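Local coordinates for toll-like receptor 6, Variable lymphocyte receptor B (Mus musculus, PDB 3A79), which probably pairs with TLR2 to sense diacylated bacterial lipopeptides as an innate immune receptor, here as a mouse ectodomain fused to a hagfish variable lymphocyte receptor, at residues B[369-374]-B[396-401]; B[356-361]-B[374-379]; B[403-408]-B[428-433]; B[391-396]-B[420-425]. All coordinates share one frame; numbering follows the deposited sequence.

Contact 1: B[369-374]-B[396-401]; sequences VFQGCS and ALMTKN. With NAG (2-acetamido-2-deoxy-beta-D-glucopyranose), chain H.
Q371 and M398 lie where the two backbones come closest, with Q371 CA 5.0 Å from M398 CA, and the segments still run together at S374 and N401. No hydrogen bond joins them. The segment 369-374 is an irregular coil in which C373 N bonds back to F370 O, and G372 turns through a positive phi that glycine tolerates easily. Segment 396-401 begins in the short helix that A396 and L397 share and goes on as irregular chain. M398 contributes more to the packing than any other residue here. Its CG stands anti to the backbone N (chi1 170°), where it meets F370 CB, and SD lies 3.3 Å from V369 O and 3.6 Å from V369 CG1. A long, unbranched thioether suits a place beside both a carbonyl and a methyl. Q371 crosses M398 and L397 at about a right angle. Its OE1 rests 3.4 Å from L397 CD2, while NE2 bonds to D367 O, so a carboxamide serves well at this partly exposed site. At the other end N401 ND2 is bonded covalently to C1 of the NAG, and S374 CB lies 3.4 Å from the sugar's O7. C373 is tied by a disulfide to C348. This part of the TLR6 leucine-rich repeat region is thus joined by apolar and sulfur contacts inside and carries a glycan outside, with no polar bond between the segments to fix their register.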
# COMPACT_ATOMS: atom_id res chain seq x y z
N VAL B 369 -1.69 7.66 -11.36
CA VAL B 369 -1.86 9.09 -11.23
C VAL B 369 -1.06 9.80 -12.32
O VAL B 369 0.12 9.48 -12.54
CB VAL B 369 -1.44 9.61 -9.83
CG1 VAL B 369 0.06 9.81 -9.75
CG2 VAL B 369 -2.18 10.91 -9.51
N PHE B 370 -1.72 10.73 -13.01
CA PHE B 370 -1.12 11.52 -14.08
C PHE B 370 -0.44 10.70 -15.20
O PHE B 370 0.53 11.16 -15.81
CB PHE B 370 -0.14 12.55 -13.51
CG PHE B 370 -0.74 13.46 -12.48
CD1 PHE B 370 0.02 13.91 -11.41
CD2 PHE B 370 -2.06 13.86 -12.57
CE1 PHE B 370 -0.52 14.75 -10.45
CE2 PHE B 370 -2.61 14.71 -11.61
CZ PHE B 370 -1.84 15.15 -10.55
N GLN B 371 -0.94 9.51 -15.48
CA GLN B 371 -0.35 8.72 -16.56
C GLN B 371 -0.50 9.46 -17.87
O GLN B 371 -1.60 9.87 -18.24
CB GLN B 371 -0.95 7.32 -16.65
CG GLN B 371 -0.15 6.26 -15.88
CD GLN B 371 1.36 6.48 -15.96
OE1 GLN B 371 1.98 6.34 -17.02
NE2 GLN B 371 1.96 6.84 -14.82
N GLY B 372 0.63 9.64 -18.56
CA GLY B 372 0.65 10.34 -19.83
C GLY B 372 -0.07 11.67 -19.79
O GLY B 372 -0.79 12.03 -20.71
N CYS B 373 0.12 12.40 -18.70
CA CYS B 373 -0.53 13.70 -18.55
C CYS B 373 0.38 14.79 -19.10
O CYS B 373 1.47 15.03 -18.59
CB CYS B 373 -0.87 13.96 -17.08
SG CYS B 373 -1.70 15.53 -16.80
N SER B 374 -0.09 15.43 -20.17
CA SER B 374 0.71 16.38 -20.93
C SER B 374 0.29 17.81 -20.64
O SER B 374 0.44 18.70 -21.46
CB SER B 374 0.58 16.09 -22.43
OG SER B 374 -0.76 15.78 -22.77
N ALA B 396 8.05 6.56 -13.60
CA ALA B 396 9.00 7.27 -14.45
C ALA B 396 8.26 7.76 -15.67
O ALA B 396 8.51 8.86 -16.16
CB ALA B 396 10.15 6.36 -14.86
N LEU B 397 7.34 6.93 -16.17
CA LEU B 397 6.58 7.25 -17.37
C LEU B 397 5.63 8.41 -17.10
O LEU B 397 5.18 9.09 -18.02
CB LEU B 397 5.82 6.02 -17.85
CG LEU B 397 5.10 6.12 -19.20
CD1 LEU B 397 6.10 6.12 -20.36
CD2 LEU B 397 4.06 5.01 -19.37
N MET B 398 5.32 8.62 -15.82
CA MET B 398 4.43 9.69 -15.39
C MET B 398 4.99 11.07 -15.70
O MET B 398 4.27 11.98 -16.10
CB MET B 398 4.19 9.58 -13.90
CG MET B 398 3.48 10.78 -13.30
SD MET B 398 3.09 10.49 -11.57
CE MET B 398 4.56 11.13 -10.77
N THR B 399 6.30 11.24 -15.50
CA THR B 399 6.93 12.54 -15.66
C THR B 399 7.35 12.82 -17.10
O THR B 399 7.92 13.88 -17.39
CB THR B 399 8.16 12.67 -14.73
OG1 THR B 399 9.20 11.77 -15.16
CG2 THR B 399 7.78 12.33 -13.30
N LYS B 400 7.07 11.88 -17.99
CA LYS B 400 7.50 11.98 -19.39
C LYS B 400 7.32 13.39 -19.97
O LYS B 400 8.23 13.94 -20.59
CB LYS B 400 6.77 10.94 -20.25
CG LYS B 400 7.19 10.94 -21.71
CD LYS B 400 6.68 9.71 -22.47
CE LYS B 400 5.21 9.83 -22.84
NZ LYS B 400 4.88 9.00 -24.04
N ASN B 401 6.14 13.98 -19.77
CA ASN B 401 5.86 15.29 -20.32
C ASN B 401 5.59 16.37 -19.26
O ASN B 401 4.64 17.15 -19.34
CB ASN B 401 4.76 15.19 -21.38
CG ASN B 401 5.32 14.93 -22.76
OD1 ASN B 401 6.19 15.67 -23.23
ND2 ASN B 401 4.85 13.87 -23.42
C1 NAG H . 5.49 13.80 -24.72
C2 NAG H . 5.36 14.73 -25.93
C3 NAG H . 5.75 14.07 -27.24
C4 NAG H . 7.15 13.45 -27.10
C5 NAG H . 7.19 12.51 -25.89
C6 NAG H . 8.58 11.91 -25.64
C7 NAG H . 3.78 16.48 -25.57
C8 NAG H . 4.88 17.47 -25.85
N2 NAG H . 4.00 15.23 -25.98
O3 NAG H . 5.66 14.96 -28.34
O4 NAG H . 7.51 12.82 -28.32
O5 NAG H . 6.76 13.15 -24.70
O6 NAG H . 9.34 12.71 -24.75
O7 NAG H . 2.75 16.82 -24.98

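Contact 2: B[356-361]-B[374-379]; sequences TFLNFT and STLKRL. With NAG (2-acetamido-2-deoxy-beta-D-glucopyranose), chain G; NAG (2-acetamido-2-deoxy-beta-D-glucopyranose), chain H.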
# COMPACT_ATOMS: atom_id res chain seq x y z
N THR B 356 2.21 24.79 -10.44
CA THR B 356 3.65 24.64 -10.43
C THR B 356 4.08 23.92 -9.16
O THR B 356 5.25 23.60 -8.97
CB THR B 356 4.38 25.99 -10.57
OG1 THR B 356 4.14 26.79 -9.40
CG2 THR B 356 3.87 26.72 -11.79
N PHE B 357 3.10 23.66 -8.30
CA PHE B 357 3.33 22.97 -7.04
C PHE B 357 2.18 22.04 -6.70
O PHE B 357 1.02 22.45 -6.63
CB PHE B 357 3.53 23.97 -5.92
CG PHE B 357 3.72 23.35 -4.58
CD1 PHE B 357 4.98 22.99 -4.14
CD2 PHE B 357 2.63 23.12 -3.75
CE1 PHE B 357 5.15 22.42 -2.90
CE2 PHE B 357 2.80 22.55 -2.50
CZ PHE B 357 4.06 22.19 -2.08
N LEU B 358 2.50 20.77 -6.48
CA LEU B 358 1.50 19.77 -6.14
C LEU B 358 2.00 18.91 -4.98
O LEU B 358 3.11 18.41 -5.01
CB LEU B 358 1.18 18.92 -7.37
CG LEU B 358 0.34 19.66 -8.42
CD1 LEU B 358 0.10 18.78 -9.62
CD2 LEU B 358 -0.98 20.14 -7.83
N ASN B 359 1.17 18.78 -3.95
CA ASN B 359 1.51 18.06 -2.73
C ASN B 359 0.32 17.24 -2.30
O ASN B 359 -0.59 17.75 -1.66
CB ASN B 359 1.93 19.06 -1.64
CG ASN B 359 2.23 18.40 -0.29
OD1 ASN B 359 2.01 17.20 -0.10
ND2 ASN B 359 2.73 19.20 0.67
N PHE B 360 0.31 15.97 -2.69
CA PHE B 360 -0.75 15.05 -2.30
C PHE B 360 -0.23 14.02 -1.31
O PHE B 360 -0.15 12.83 -1.62
CB PHE B 360 -1.32 14.35 -3.53
CG PHE B 360 -1.87 15.29 -4.56
CD1 PHE B 360 -1.16 15.56 -5.72
CD2 PHE B 360 -3.08 15.94 -4.35
CE1 PHE B 360 -1.67 16.43 -6.67
CE2 PHE B 360 -3.59 16.81 -5.30
CZ PHE B 360 -2.88 17.06 -6.46
N THR B 361 0.12 14.49 -0.12
CA THR B 361 0.70 13.64 0.92
C THR B 361 -0.35 12.78 1.62
O THR B 361 -1.47 13.23 1.89
CB THR B 361 1.44 14.46 2.00
OG1 THR B 361 2.79 14.70 1.59
CG2 THR B 361 1.47 13.70 3.31
N SER B 374 -0.09 15.43 -20.17
CA SER B 374 0.71 16.38 -20.93
C SER B 374 0.29 17.81 -20.64
O SER B 374 0.44 18.70 -21.46
CB SER B 374 0.58 16.09 -22.43
OG SER B 374 -0.76 15.78 -22.77
N THR B 375 -0.21 18.02 -19.44
CA THR B 375 -0.96 19.22 -19.15
C THR B 375 -0.49 19.77 -17.79
O THR B 375 -1.16 20.58 -17.14
CB THR B 375 -2.45 18.87 -19.21
OG1 THR B 375 -3.18 19.89 -19.90
CG2 THR B 375 -3.03 18.62 -17.83
N LEU B 376 0.68 19.30 -17.37
CA LEU B 376 1.34 19.79 -16.17
C LEU B 376 2.76 20.22 -16.53
O LEU B 376 3.72 19.97 -15.79
CB LEU B 376 1.35 18.71 -15.08
CG LEU B 376 0.00 18.31 -14.48
CD1 LEU B 376 0.14 17.03 -13.67
CD2 LEU B 376 -0.61 19.42 -13.62
N LYS B 377 2.89 20.88 -17.67
CA LYS B 377 4.20 21.28 -18.17
C LYS B 377 4.78 22.47 -17.41
O LYS B 377 5.92 22.86 -17.64
CB LYS B 377 4.14 21.60 -19.66
CG LYS B 377 4.03 20.38 -20.57
CD LYS B 377 3.89 20.83 -22.02
CE LYS B 377 3.67 19.66 -22.97
NZ LYS B 377 4.91 18.89 -23.18
N ARG B 378 4.00 23.05 -16.50
CA ARG B 378 4.53 24.13 -15.67
C ARG B 378 4.93 23.59 -14.30
O ARG B 378 5.75 24.19 -13.61
CB ARG B 378 3.54 25.31 -15.56
CG ARG B 378 3.55 26.25 -16.75
CD ARG B 378 2.40 27.25 -16.69
NE ARG B 378 2.50 28.35 -17.67
CZ ARG B 378 1.65 29.38 -17.74
NH1 ARG B 378 0.62 29.47 -16.90
NH2 ARG B 378 1.83 30.32 -18.66
N LEU B 379 4.36 22.44 -13.95
CA LEU B 379 4.61 21.77 -12.66
C LEU B 379 6.08 21.54 -12.34
O LEU B 379 6.77 20.81 -13.05
CB LEU B 379 3.89 20.42 -12.60
CG LEU B 379 4.01 19.64 -11.30
CD1 LEU B 379 3.65 20.53 -10.14
CD2 LEU B 379 3.12 18.43 -11.34
C1 NAG G . 2.92 18.57 1.95
C2 NAG G . 3.91 19.45 2.71
C3 NAG G . 4.04 19.12 4.20
C4 NAG G . 2.70 18.80 4.88
C5 NAG G . 1.83 17.92 3.98
C6 NAG G . 0.43 17.80 4.55
C7 NAG G . 5.83 20.38 1.50
C8 NAG G . 7.24 20.14 1.04
N2 NAG G . 5.23 19.35 2.11
O3 NAG G . 4.69 20.18 4.88
O4 NAG G . 2.98 18.18 6.13
O5 NAG G . 1.72 18.46 2.68
O6 NAG G . -0.02 19.09 4.88
O7 NAG G . 5.28 21.47 1.31
C1 NAG H . 5.49 13.80 -24.72
C2 NAG H . 5.36 14.73 -25.93
C3 NAG H . 5.75 14.07 -27.24
C4 NAG H . 7.15 13.45 -27.10
C5 NAG H . 7.19 12.51 -25.89
C6 NAG H . 8.58 11.91 -25.64
C7 NAG H . 3.78 16.48 -25.57
C8 NAG H . 4.88 17.47 -25.85
N2 NAG H . 4.00 15.23 -25.98
O3 NAG H . 5.66 14.96 -28.34
O4 NAG H . 7.51 12.82 -28.32
O5 NAG H . 6.76 13.15 -24.70
O6 NAG H . 9.34 12.71 -24.75
O7 NAG H . 2.75 16.82 -24.98
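L358 and L379 make the tight part of this contact, crossing at about a right angle. L379 CD2 meets L358 CD1 at 3.5 Å, and L379 CD1 lies against the backbone, 3.6 Å from T356 C. L376 closes the apolar group more distantly, its CD2 4.1 Å from L358 CD1. The forked ends of leucine let one residue touch a side chain and a main chain at once. The pattern is that of a leucine-rich repeat solenoid, here in the TLR6 part: strand 357-359 turns L358 inward, and the coil 374-379 leads to the next parallel strand, 381-383. The outer side is looser. T356 CG2 touches R378 CB at 4.0 Å, and beyond that the arginine runs on, extended, at an exposed position. F357 points away from the coil, with NAG O7 (chain G) at its ring edge. N359 carries that sugar on ND2, and T361 OG1 donates to N359 OD1 at 3.1 Å, in the carbonyl plane on a lone pair. An alanine in place of T361 would break the N-X-T sequon and would probably cost N359 its glycan, and would also be likely to leave OD1 without the hydroxyl donor that holds the amide.

Contact 3: B[403-408]-B[428-433]; sequences SSLETL and ESILVL
S429 turns its OG between its own backbone N and carbonyl carbon (chi1 54°), which brings the hydroxyl to L405 O, while L408 and L433 both hold CG anti to the backbone N and lie side by side, pointing the same way. The setting is two successive parallel strands of the TLR6 leucine-rich repeat solenoid, with T407 bridged to V432 and L408 to L433. The S429 OG bond to L405 O is 2.9 Å long, in the carbonyl plane on a lone pair. An alanine at S429 would probably leave L405 O without this donor, and the turn ahead of the strand less firmly tied. E406 O is gripped twice, by V432 N at 2.8 Å nearly along the C=O axis and by L431 N on a lone pair. L408 N then bonds to V432 O at 2.9 Å. L405, L408, I430 and L433 are buried, and their branched apolar chains fill the inside of the solenoid; I430 CD1 packs on L405 CD2 at 3.6 Å. T407 and V432 share the other face of the strands, where a beta-branched residue fits extended backbone. E406 and L431 lie alongside each other, with E406 OE2 near L431 CD1. Beside the L408-L433 bridge, L433 CA sends its C-H toward L408 O at 3.4 Å.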
# COMPACT_ATOMS: atom_id res chain seq x y z
N SER B 403 7.62 18.88 -18.38
CA SER B 403 8.76 19.70 -18.77
C SER B 403 9.39 20.65 -17.74
O SER B 403 10.44 21.23 -18.01
CB SER B 403 8.38 20.48 -20.02
OG SER B 403 7.47 19.71 -20.80
N SER B 404 8.79 20.80 -16.56
CA SER B 404 9.36 21.72 -15.57
C SER B 404 9.70 21.03 -14.25
O SER B 404 10.19 21.68 -13.33
CB SER B 404 8.41 22.88 -15.30
OG SER B 404 8.23 23.69 -16.45
N LEU B 405 9.44 19.73 -14.17
CA LEU B 405 9.66 18.99 -12.93
C LEU B 405 11.12 19.04 -12.52
O LEU B 405 12.00 18.69 -13.30
CB LEU B 405 9.24 17.53 -13.09
CG LEU B 405 8.90 16.88 -11.76
CD1 LEU B 405 7.77 17.64 -11.11
CD2 LEU B 405 8.54 15.40 -11.90
N GLU B 406 11.36 19.47 -11.29
CA GLU B 406 12.70 19.46 -10.71
C GLU B 406 12.73 18.61 -9.46
O GLU B 406 13.72 17.95 -9.17
CB GLU B 406 13.17 20.88 -10.38
CG GLU B 406 13.32 21.80 -11.57
CD GLU B 406 14.18 23.01 -11.26
OE1 GLU B 406 14.42 23.82 -12.18
OE2 GLU B 406 14.62 23.13 -10.10
N THR B 407 11.63 18.62 -8.71
CA THR B 407 11.56 17.87 -7.48
C THR B 407 10.42 16.87 -7.49
O THR B 407 9.27 17.24 -7.67
CB THR B 407 11.35 18.77 -6.26
OG1 THR B 407 12.50 19.59 -6.05
CG2 THR B 407 11.08 17.90 -5.03
N LEU B 408 10.75 15.60 -7.29
CA LEU B 408 9.75 14.56 -7.23
C LEU B 408 9.97 13.78 -5.96
O LEU B 408 11.00 13.14 -5.80
CB LEU B 408 9.87 13.63 -8.45
CG LEU B 408 8.74 12.64 -8.79
CD1 LEU B 408 9.19 11.19 -8.75
CD2 LEU B 408 7.52 12.85 -7.93
N GLU B 428 13.86 14.60 -18.24
CA GLU B 428 15.27 14.93 -18.33
C GLU B 428 15.65 16.04 -17.36
O GLU B 428 16.82 16.41 -17.24
CB GLU B 428 15.61 15.32 -19.77
CG GLU B 428 15.05 14.36 -20.83
CD GLU B 428 13.52 14.36 -20.93
OE1 GLU B 428 12.92 13.26 -21.05
OE2 GLU B 428 12.91 15.45 -20.87
N SER B 429 14.66 16.57 -16.65
CA SER B 429 14.85 17.79 -15.88
C SER B 429 14.88 17.61 -14.37
O SER B 429 15.17 18.56 -13.63
CB SER B 429 13.77 18.81 -16.27
OG SER B 429 12.46 18.27 -16.13
N ILE B 430 14.58 16.40 -13.89
CA ILE B 430 14.55 16.15 -12.44
C ILE B 430 15.91 16.39 -11.80
O ILE B 430 16.94 15.93 -12.31
CB ILE B 430 14.12 14.71 -12.11
CG1 ILE B 430 13.04 14.21 -13.07
CG2 ILE B 430 13.66 14.62 -10.67
CD1 ILE B 430 11.84 15.12 -13.18
N LEU B 431 15.93 17.12 -10.69
CA LEU B 431 17.19 17.39 -9.98
C LEU B 431 17.16 16.75 -8.60
O LEU B 431 18.18 16.28 -8.11
CB LEU B 431 17.46 18.89 -9.85
CG LEU B 431 17.40 19.79 -11.09
CD1 LEU B 431 17.82 21.21 -10.72
CD2 LEU B 431 18.25 19.24 -12.22
N VAL B 432 15.99 16.75 -7.98
CA VAL B 432 15.84 16.15 -6.67
C VAL B 432 14.78 15.05 -6.71
O VAL B 432 13.65 15.27 -7.11
CB VAL B 432 15.44 17.19 -5.62
CG1 VAL B 432 15.49 16.57 -4.23
CG2 VAL B 432 16.36 18.41 -5.74
N LEU B 433 15.17 13.86 -6.30
CA LEU B 433 14.29 12.71 -6.43
C LEU B 433 14.33 11.87 -5.15
O LEU B 433 15.24 11.07 -4.95
CB LEU B 433 14.72 11.86 -7.63
CG LEU B 433 13.91 10.60 -7.91
CD1 LEU B 433 12.46 10.98 -8.04
CD2 LEU B 433 14.40 9.90 -9.17

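Contact 4: B[391-396]-B[420-425]; sequences NFFKVA and YDRTCA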
# COMPACT_ATOMS: atom_id res chain seq x y z
N ASN B 391 4.60 0.57 -9.02
CA ASN B 391 5.58 0.29 -10.06
C ASN B 391 6.55 1.42 -10.41
O ASN B 391 6.28 2.25 -11.27
CB ASN B 391 4.86 -0.19 -11.32
CG ASN B 391 5.82 -0.59 -12.43
OD1 ASN B 391 5.41 -1.11 -13.46
ND2 ASN B 391 7.11 -0.38 -12.21
N PHE B 392 7.72 1.41 -9.78
CA PHE B 392 8.77 2.40 -10.04
C PHE B 392 8.93 2.84 -11.50
O PHE B 392 9.31 3.98 -11.77
CB PHE B 392 10.11 1.90 -9.50
CG PHE B 392 11.29 2.76 -9.87
CD1 PHE B 392 11.69 3.80 -9.04
CD2 PHE B 392 12.01 2.52 -11.03
CE1 PHE B 392 12.78 4.59 -9.37
CE2 PHE B 392 13.10 3.31 -11.37
CZ PHE B 392 13.49 4.34 -10.53
N PHE B 393 8.66 1.96 -12.44
CA PHE B 393 8.85 2.31 -13.84
C PHE B 393 7.64 3.02 -14.43
O PHE B 393 7.76 3.79 -15.39
CB PHE B 393 9.24 1.08 -14.67
CG PHE B 393 10.58 0.50 -14.30
CD1 PHE B 393 10.67 -0.79 -13.81
CD2 PHE B 393 11.73 1.24 -14.42
CE1 PHE B 393 11.88 -1.33 -13.46
CE2 PHE B 393 12.96 0.71 -14.07
CZ PHE B 393 13.03 -0.58 -13.59
N LYS B 394 6.47 2.77 -13.85
CA LYS B 394 5.28 3.53 -14.20
C LYS B 394 5.44 4.96 -13.68
O LYS B 394 5.09 5.92 -14.35
CB LYS B 394 4.01 2.86 -13.66
CG LYS B 394 2.84 2.84 -14.66
CD LYS B 394 1.53 2.44 -13.99
CE LYS B 394 0.33 2.59 -14.94
NZ LYS B 394 0.17 1.45 -15.91
N VAL B 395 6.02 5.09 -12.49
CA VAL B 395 6.33 6.38 -11.88
C VAL B 395 7.34 7.21 -12.69
O VAL B 395 7.48 8.41 -12.50
CB VAL B 395 6.86 6.21 -10.42
CG1 VAL B 395 7.14 7.56 -9.75
CG2 VAL B 395 5.88 5.39 -9.58
N ALA B 396 8.05 6.56 -13.60
CA ALA B 396 9.00 7.27 -14.45
C ALA B 396 8.26 7.76 -15.67
O ALA B 396 8.51 8.86 -16.16
CB ALA B 396 10.15 6.36 -14.86
N TYR B 420 8.41 -6.30 -14.85
CA TYR B 420 8.66 -7.07 -16.07
C TYR B 420 9.19 -6.18 -17.20
O TYR B 420 10.23 -6.46 -17.81
CB TYR B 420 7.35 -7.74 -16.51
CG TYR B 420 6.11 -6.96 -16.07
CD1 TYR B 420 5.71 -5.80 -16.73
CD2 TYR B 420 5.35 -7.39 -14.98
CE1 TYR B 420 4.59 -5.09 -16.32
CE2 TYR B 420 4.23 -6.68 -14.57
CZ TYR B 420 3.86 -5.53 -15.24
OH TYR B 420 2.74 -4.83 -14.83
N ASP B 421 8.46 -5.10 -17.46
CA ASP B 421 8.82 -4.10 -18.47
C ASP B 421 9.61 -2.98 -17.80
O ASP B 421 9.03 -2.10 -17.17
CB ASP B 421 7.53 -3.53 -19.09
CG ASP B 421 7.80 -2.69 -20.33
OD1 ASP B 421 8.78 -1.91 -20.34
OD2 ASP B 421 7.01 -2.79 -21.29
N ARG B 422 10.94 -3.02 -17.93
CA ARG B 422 11.81 -2.06 -17.24
C ARG B 422 12.25 -0.89 -18.12
O ARG B 422 13.42 -0.49 -18.07
CB ARG B 422 13.04 -2.77 -16.63
CG ARG B 422 12.69 -3.86 -15.61
CD ARG B 422 13.90 -4.30 -14.78
NE ARG B 422 13.60 -5.48 -13.97
CZ ARG B 422 14.48 -6.10 -13.18
NH1 ARG B 422 15.73 -5.64 -13.09
NH2 ARG B 422 14.13 -7.17 -12.47
N THR B 423 11.32 -0.33 -18.90
CA THR B 423 11.64 0.77 -19.81
C THR B 423 11.67 2.15 -19.14
O THR B 423 10.76 2.53 -18.39
CB THR B 423 10.68 0.82 -21.03
OG1 THR B 423 10.79 -0.39 -21.78
CG2 THR B 423 11.03 2.01 -21.94
N CYS B 424 12.75 2.89 -19.42
CA CYS B 424 13.02 4.18 -18.81
C CYS B 424 12.51 5.29 -19.69
O CYS B 424 12.65 5.23 -20.91
CB CYS B 424 14.52 4.37 -18.59
SG CYS B 424 14.93 5.32 -17.10
N ALA B 425 11.91 6.31 -19.06
CA ALA B 425 11.38 7.49 -19.73
C ALA B 425 11.30 8.70 -18.79
O ALA B 425 10.32 9.44 -18.82
CB ALA B 425 10.00 7.21 -20.32
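F393 presents one face of its ring to R422, whose CA lies over the centre of the ring. This is a CH-pi contact, with R422 CA 3.9 Å from the ring centroid and 13° off the normal. The arginine's CB and CG continue across the ring, and CG meets F393 CE1 at 3.4 Å. R422 CG stands anti to the carbonyl carbon (chi1 -60°), beside the backbone N, and the chain then runs extended, its guanidinium plane only 19° from that of the ring. An arginine suits such an exposed place: its methylene groups cover the phenylalanine while NE, further along, bonds to A419 O. The opposite face of the F393 ring is met by F392 CD2, offset toward the rim, so the aromatic ring is sandwiched between a neighbour in sequence and the arginine. The loop 420-425 is braced within itself, since T423 OG1 donates to D421 OD1 at 2.9 Å, and C424 is tied to C447 by a disulfide. Further along, A396 and A425 approach by backbone, small residues permitting their CA atoms to come within 5.8 Å. A396 O faces A425 O, two acceptors that cannot bond to each other, and takes the T399 hydroxyl instead. Within the TLR6 part, 391-396 enters the short helix 394-397, which lies between strand 381-383 and strand 407-409 in the chain. The loop 420-425 belongs to the coil linking strand 407-409 to strand 432-434, so the contact joins consecutive non-strand connections of the solenoid.

The four contacts follow neighbouring turns of the TLR6 solenoid, and none forms an active site. Contacts 1 and 2 have centres 11 Å apart, share S374 and both touch the NAG on N401; F370 CD1 also packs on L376 CD1 at 3.9 Å. Contact 4 shares A396 and helix 394-397 with contact 1, and Q371 NE2 probably bonds to K394 O at 3.3 Å. Contact 3 joins two further strands: S404 OG probably bonds to K377 O of contact 2 at 2.7 Å, T399 CG2 of contact 1 packs on L405 CD2, and V395 of contact 4 touches L408. Contacts 2 and 4 do not touch, their centres lying about 20 Å apart.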